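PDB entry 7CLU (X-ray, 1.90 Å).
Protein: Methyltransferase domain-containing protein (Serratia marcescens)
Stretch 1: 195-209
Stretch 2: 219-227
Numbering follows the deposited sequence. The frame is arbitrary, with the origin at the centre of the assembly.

Stretch 1 195-209: LAICELPQASAFLRD
Stretch 2 (219-227) RIDVVEGDV

Residues 195-199 form a β-strand that begins earlier in the chain. Leu200 is a turn residue (phi/psi -54/143), and a helix follows that runs through Asp209 and beyond. In the second stretch, residues 221-224 form a strand, and the chain leaves it through Gly225. The two strands are parallel neighbours, with 32° between their directions and axes 4.6 Å apart at closest approach. The helix folds back over the sheet. It runs nearly antiparallel to strand 221-224, at 168°, with a closest axis approach of 8.1 Å.

The register pairs Ala196 with Asp221 (CA to CA 4.4 Å), Ile197 with Val222 (CA to CA 4.9 Å), Cys198 with Val223 (CA to CA 4.8 Å) and Glu199 with Glu224 (CA to CA 5.1 Å). Strand torsions are extended, from -155/155 at Ala196 to -100/120 at Cys198. On the second strand, Val222 is at -110/118 and Val223 at -112/158.

Hydrogen bonds alternate in the usual parallel pattern. Asp221 N donates to Leu195 O (3.0 Å), and Ile197 N to Asp221 O (2.7 Å). Val223 N donates to Ile197 O (2.8 Å), and Glu199 N to Val223 O (2.9 Å). Gly225 N to Glu199 O (3.0 Å) extends the ladder past the last bridge. CA-H contacts fill the spaces between, such as Glu224 CA to Glu199 O at 3.2 Å. Gly225 is fully extended (180/-177). Its CA lies 3.7 Å from Cys198 SG, and an ideal CB there would be 2.7 Å from that sulfur, a clash.

In the helix, Arg208 N bonds to Ser204 O (2.8 Å) and Asp209 N to Ala205 O (2.9 Å). Ala203 N to Leu200 O (2.9 Å) is weak.

Side chains alternate between the two faces of the sheet. Ile197, Glu199, Val222 and Glu224 share one face. Val222 (chi1 t) is the most covered residue of the contact. Its CG2 meets Leu207 CD2 at 3.9 Å, and its CG1 meets Ser204 CB at 3.9 Å, so helix and strand share an apolar contact. Leu207 is t, p. Ile197 CD1 touches Ile220 CG2 at 3.8 Å; both side chains are m, t.

Arg208 reaches back to the strand edge. Its NH2 donates to Val222 O (2.9 Å), and Val222 CB lies over one face of the guanidinium. Glu224 OE1 is near the guanidinium plane, 4.0 Å from Arg208 NH2, so the opposite charges lie beyond salt-bridge range. Water 3 accepts from Arg208 NE (3.1 Å) and Val222 N (2.8 Å). Glu224 (m, t) also places OE2 3.3 Å from Pro201 CB.

On the other face, Cys198 CB (chi1 t) packs on Val223 CG2 (chi1 m) at 3.9 Å. Water 2 donates to Leu195 O (2.5 Å) and Asp221 OD2 (2.8 Å).

At the start of the strand, Leu195 (m, t) points toward the second stretch. Its CD1 lies over a face of the Arg219 guanidinium, 3.6 Å from Arg219 NH1.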

# COMPACT_ATOMS: atom_id res chain seq x y z
N LEU A 195 19.02 -35.62 -11.83
CA LEU A 195 18.60 -34.27 -11.48
C LEU A 195 19.63 -33.24 -11.92
O LEU A 195 20.84 -33.45 -11.77
CB LEU A 195 18.37 -34.13 -9.97
CG LEU A 195 17.22 -34.93 -9.35
CD1 LEU A 195 17.27 -34.79 -7.83
CD2 LEU A 195 15.89 -34.41 -9.88
N ALA A 196 19.13 -32.11 -12.40
CA ALA A 196 20.00 -31.07 -12.93
C ALA A 196 19.30 -29.72 -12.83
O ALA A 196 18.07 -29.64 -12.81
CB ALA A 196 20.39 -31.34 -14.39
N ILE A 197 20.10 -28.67 -12.77
CA ILE A 197 19.60 -27.32 -12.91
C ILE A 197 20.36 -26.65 -14.04
O ILE A 197 21.58 -26.78 -14.12
CB ILE A 197 19.75 -26.53 -11.60
CG1 ILE A 197 18.94 -27.19 -10.48
CG2 ILE A 197 19.35 -25.08 -11.82
CD1 ILE A 197 19.38 -26.79 -9.11
N CYS A 198 19.65 -25.93 -14.90
CA CYS A 198 20.26 -25.12 -15.95
C CYS A 198 20.31 -23.65 -15.52
O CYS A 198 19.26 -23.06 -15.24
CB CYS A 198 19.49 -25.25 -17.26
SG CYS A 198 20.30 -24.37 -18.62
N GLU A 199 21.52 -23.08 -15.44
CA GLU A 199 21.71 -21.70 -15.01
C GLU A 199 22.49 -20.94 -16.07
O GLU A 199 23.28 -21.52 -16.81
CB GLU A 199 22.47 -21.59 -13.68
CG GLU A 199 21.67 -21.97 -12.45
CD GLU A 199 20.39 -21.16 -12.32
OE1 GLU A 199 20.48 -19.91 -12.33
OE2 GLU A 199 19.31 -21.77 -12.21
N LEU A 200 22.27 -19.62 -16.11
CA LEU A 200 23.13 -18.75 -16.90
C LEU A 200 24.58 -18.96 -16.49
O LEU A 200 24.87 -19.16 -15.31
CB LEU A 200 22.74 -17.28 -16.69
CG LEU A 200 21.46 -16.74 -17.32
CD1 LEU A 200 21.29 -15.27 -16.94
CD2 LEU A 200 21.47 -16.92 -18.83
N PRO A 201 25.52 -18.91 -17.44
CA PRO A 201 26.94 -19.11 -17.08
C PRO A 201 27.43 -18.22 -15.95
O PRO A 201 28.36 -18.62 -15.23
CB PRO A 201 27.68 -18.80 -18.40
CG PRO A 201 26.60 -18.54 -19.43
CD PRO A 201 25.30 -18.99 -18.89
N GLN A 202 26.83 -17.05 -15.73
CA GLN A 202 27.23 -16.20 -14.61
C GLN A 202 26.74 -16.75 -13.28
O GLN A 202 27.49 -16.73 -12.29
CB GLN A 202 26.71 -14.78 -14.80
CG GLN A 202 27.14 -14.13 -16.07
CD GLN A 202 26.26 -14.54 -17.23
OE1 GLN A 202 26.43 -15.62 -17.80
NE2 GLN A 202 25.29 -13.69 -17.56
N ALA A 203 25.50 -17.24 -13.22
CA ALA A 203 24.91 -17.71 -11.97
C ALA A 203 25.31 -19.12 -11.57
O ALA A 203 24.94 -19.57 -10.47
CB ALA A 203 23.38 -17.65 -12.05
N SER A 204 26.06 -19.84 -12.42
CA SER A 204 26.16 -21.29 -12.24
C SER A 204 27.12 -21.67 -11.12
O SER A 204 26.78 -22.49 -10.26
CB SER A 204 26.55 -21.96 -13.57
OG SER A 204 27.93 -21.83 -13.84
N ALA A 205 28.32 -21.07 -11.09
CA ALA A 205 29.29 -21.41 -10.05
C ALA A 205 28.74 -21.13 -8.65
O ALA A 205 29.00 -21.90 -7.72
CB ALA A 205 30.59 -20.64 -10.28
N PHE A 206 27.97 -20.05 -8.49
CA PHE A 206 27.40 -19.72 -7.19
C PHE A 206 26.41 -20.79 -6.73
O PHE A 206 26.46 -21.25 -5.58
CB PHE A 206 26.73 -18.34 -7.26
CG PHE A 206 25.93 -17.98 -6.03
CD1 PHE A 206 26.56 -17.57 -4.87
CD2 PHE A 206 24.54 -18.04 -6.05
CE1 PHE A 206 25.83 -17.23 -3.74
CE2 PHE A 206 23.80 -17.70 -4.92
CZ PHE A 206 24.44 -17.30 -3.77
N LEU A 207 25.51 -21.19 -7.62
CA LEU A 207 24.57 -22.26 -7.30
C LEU A 207 25.29 -23.57 -7.04
O LEU A 207 24.93 -24.32 -6.12
CB LEU A 207 23.55 -22.41 -8.43
CG LEU A 207 22.50 -23.50 -8.23
CD1 LEU A 207 21.35 -22.98 -7.37
CD2 LEU A 207 21.98 -24.05 -9.56
N ARG A 208 26.33 -23.86 -7.82
CA ARG A 208 27.14 -25.05 -7.57
C ARG A 208 27.71 -25.02 -6.16
O ARG A 208 27.70 -26.04 -5.45
CB ARG A 208 28.25 -25.15 -8.61
CG ARG A 208 28.62 -26.58 -8.99
CD ARG A 208 29.65 -26.62 -10.12
NE ARG A 208 29.05 -26.79 -11.44
CZ ARG A 208 28.97 -25.84 -12.37
NH1 ARG A 208 29.46 -24.63 -12.13
NH2 ARG A 208 28.40 -26.10 -13.54
N ASP A 209 28.20 -23.85 -5.73
CA ASP A 209 28.74 -23.72 -4.39
C ASP A 209 27.66 -23.93 -3.33
O ASP A 209 27.90 -24.61 -2.33
CB ASP A 209 29.40 -22.34 -4.23
CG ASP A 209 30.65 -22.20 -5.09
OD1 ASP A 209 31.26 -23.24 -5.42
OD2 ASP A 209 31.02 -21.06 -5.45
N ARG A 219 24.58 -34.99 -6.26
CA ARG A 219 23.24 -35.45 -6.56
C ARG A 219 22.56 -34.64 -7.67
O ARG A 219 21.73 -35.17 -8.42
CB ARG A 219 22.39 -35.41 -5.28
CG ARG A 219 20.99 -35.97 -5.42
CD ARG A 219 20.99 -37.49 -5.49
NE ARG A 219 19.65 -38.02 -5.72
CZ ARG A 219 19.04 -38.02 -6.90
NH1 ARG A 219 19.67 -37.53 -7.97
NH2 ARG A 219 17.81 -38.51 -7.02
N ILE A 220 22.89 -33.35 -7.77
CA ILE A 220 22.21 -32.41 -8.66
C ILE A 220 23.26 -31.70 -9.51
O ILE A 220 24.09 -30.95 -8.97
CB ILE A 220 21.36 -31.40 -7.88
CG1 ILE A 220 20.32 -32.13 -7.00
CG2 ILE A 220 20.68 -30.40 -8.81
CD1 ILE A 220 19.64 -31.20 -6.01
N ASP A 221 23.24 -31.92 -10.82
CA ASP A 221 24.19 -31.25 -11.69
C ASP A 221 23.73 -29.84 -12.02
O ASP A 221 22.54 -29.54 -12.10
CB ASP A 221 24.38 -32.03 -13.00
CG ASP A 221 25.04 -33.38 -12.79
OD1 ASP A 221 25.97 -33.47 -11.96
OD2 ASP A 221 24.61 -34.35 -13.45
N VAL A 222 24.71 -28.96 -12.23
CA VAL A 222 24.46 -27.62 -12.74
C VAL A 222 25.02 -27.57 -14.15
O VAL A 222 26.22 -27.79 -14.34
CB VAL A 222 25.08 -26.53 -11.86
CG1 VAL A 222 24.63 -25.15 -12.32
CG2 VAL A 222 24.69 -26.76 -10.41
N VAL A 223 24.16 -27.33 -15.12
CA VAL A 223 24.59 -27.13 -16.49
C VAL A 223 24.33 -25.68 -16.87
O VAL A 223 23.50 -24.99 -16.29
CB VAL A 223 23.90 -28.07 -17.47
CG1 VAL A 223 24.21 -29.53 -17.11
CG2 VAL A 223 22.41 -27.79 -17.51
N GLU A 224 25.06 -25.22 -17.87
CA GLU A 224 24.98 -23.83 -18.26
C GLU A 224 24.19 -23.69 -19.55
O GLU A 224 24.21 -24.57 -20.42
CB GLU A 224 26.38 -23.23 -18.38
CG GLU A 224 27.11 -23.30 -17.04
CD GLU A 224 28.55 -22.87 -17.12
OE1 GLU A 224 29.41 -23.52 -16.48
OE2 GLU A 224 28.83 -21.87 -17.82
N GLY A 225 23.45 -22.59 -19.65
CA GLY A 225 22.57 -22.39 -20.78
C GLY A 225 21.84 -21.08 -20.65
O GLY A 225 22.03 -20.31 -19.70
N ASP A 226 20.95 -20.85 -21.62
CA ASP A 226 20.28 -19.56 -21.79
C ASP A 226 18.95 -19.84 -22.47
O ASP A 226 18.93 -20.22 -23.64
CB ASP A 226 21.14 -18.61 -22.62
CG ASP A 226 20.73 -17.14 -22.48
OD1 ASP A 226 19.52 -16.81 -22.53
OD2 ASP A 226 21.66 -16.32 -22.33
N VAL A 227 17.84 -19.62 -21.76
CA VAL A 227 16.53 -19.80 -22.38
C VAL A 227 16.27 -18.75 -23.45
O VAL A 227 15.47 -18.99 -24.36
CB VAL A 227 15.40 -19.78 -21.34
CG1 VAL A 227 15.30 -21.11 -20.67
CG2 VAL A 227 15.59 -18.64 -20.35
O HOH W 1 21.36 -36.73 -10.61
O HOH W 2 21.90 -34.84 -13.53
O HOH W 3 27.37 -29.45 -11.39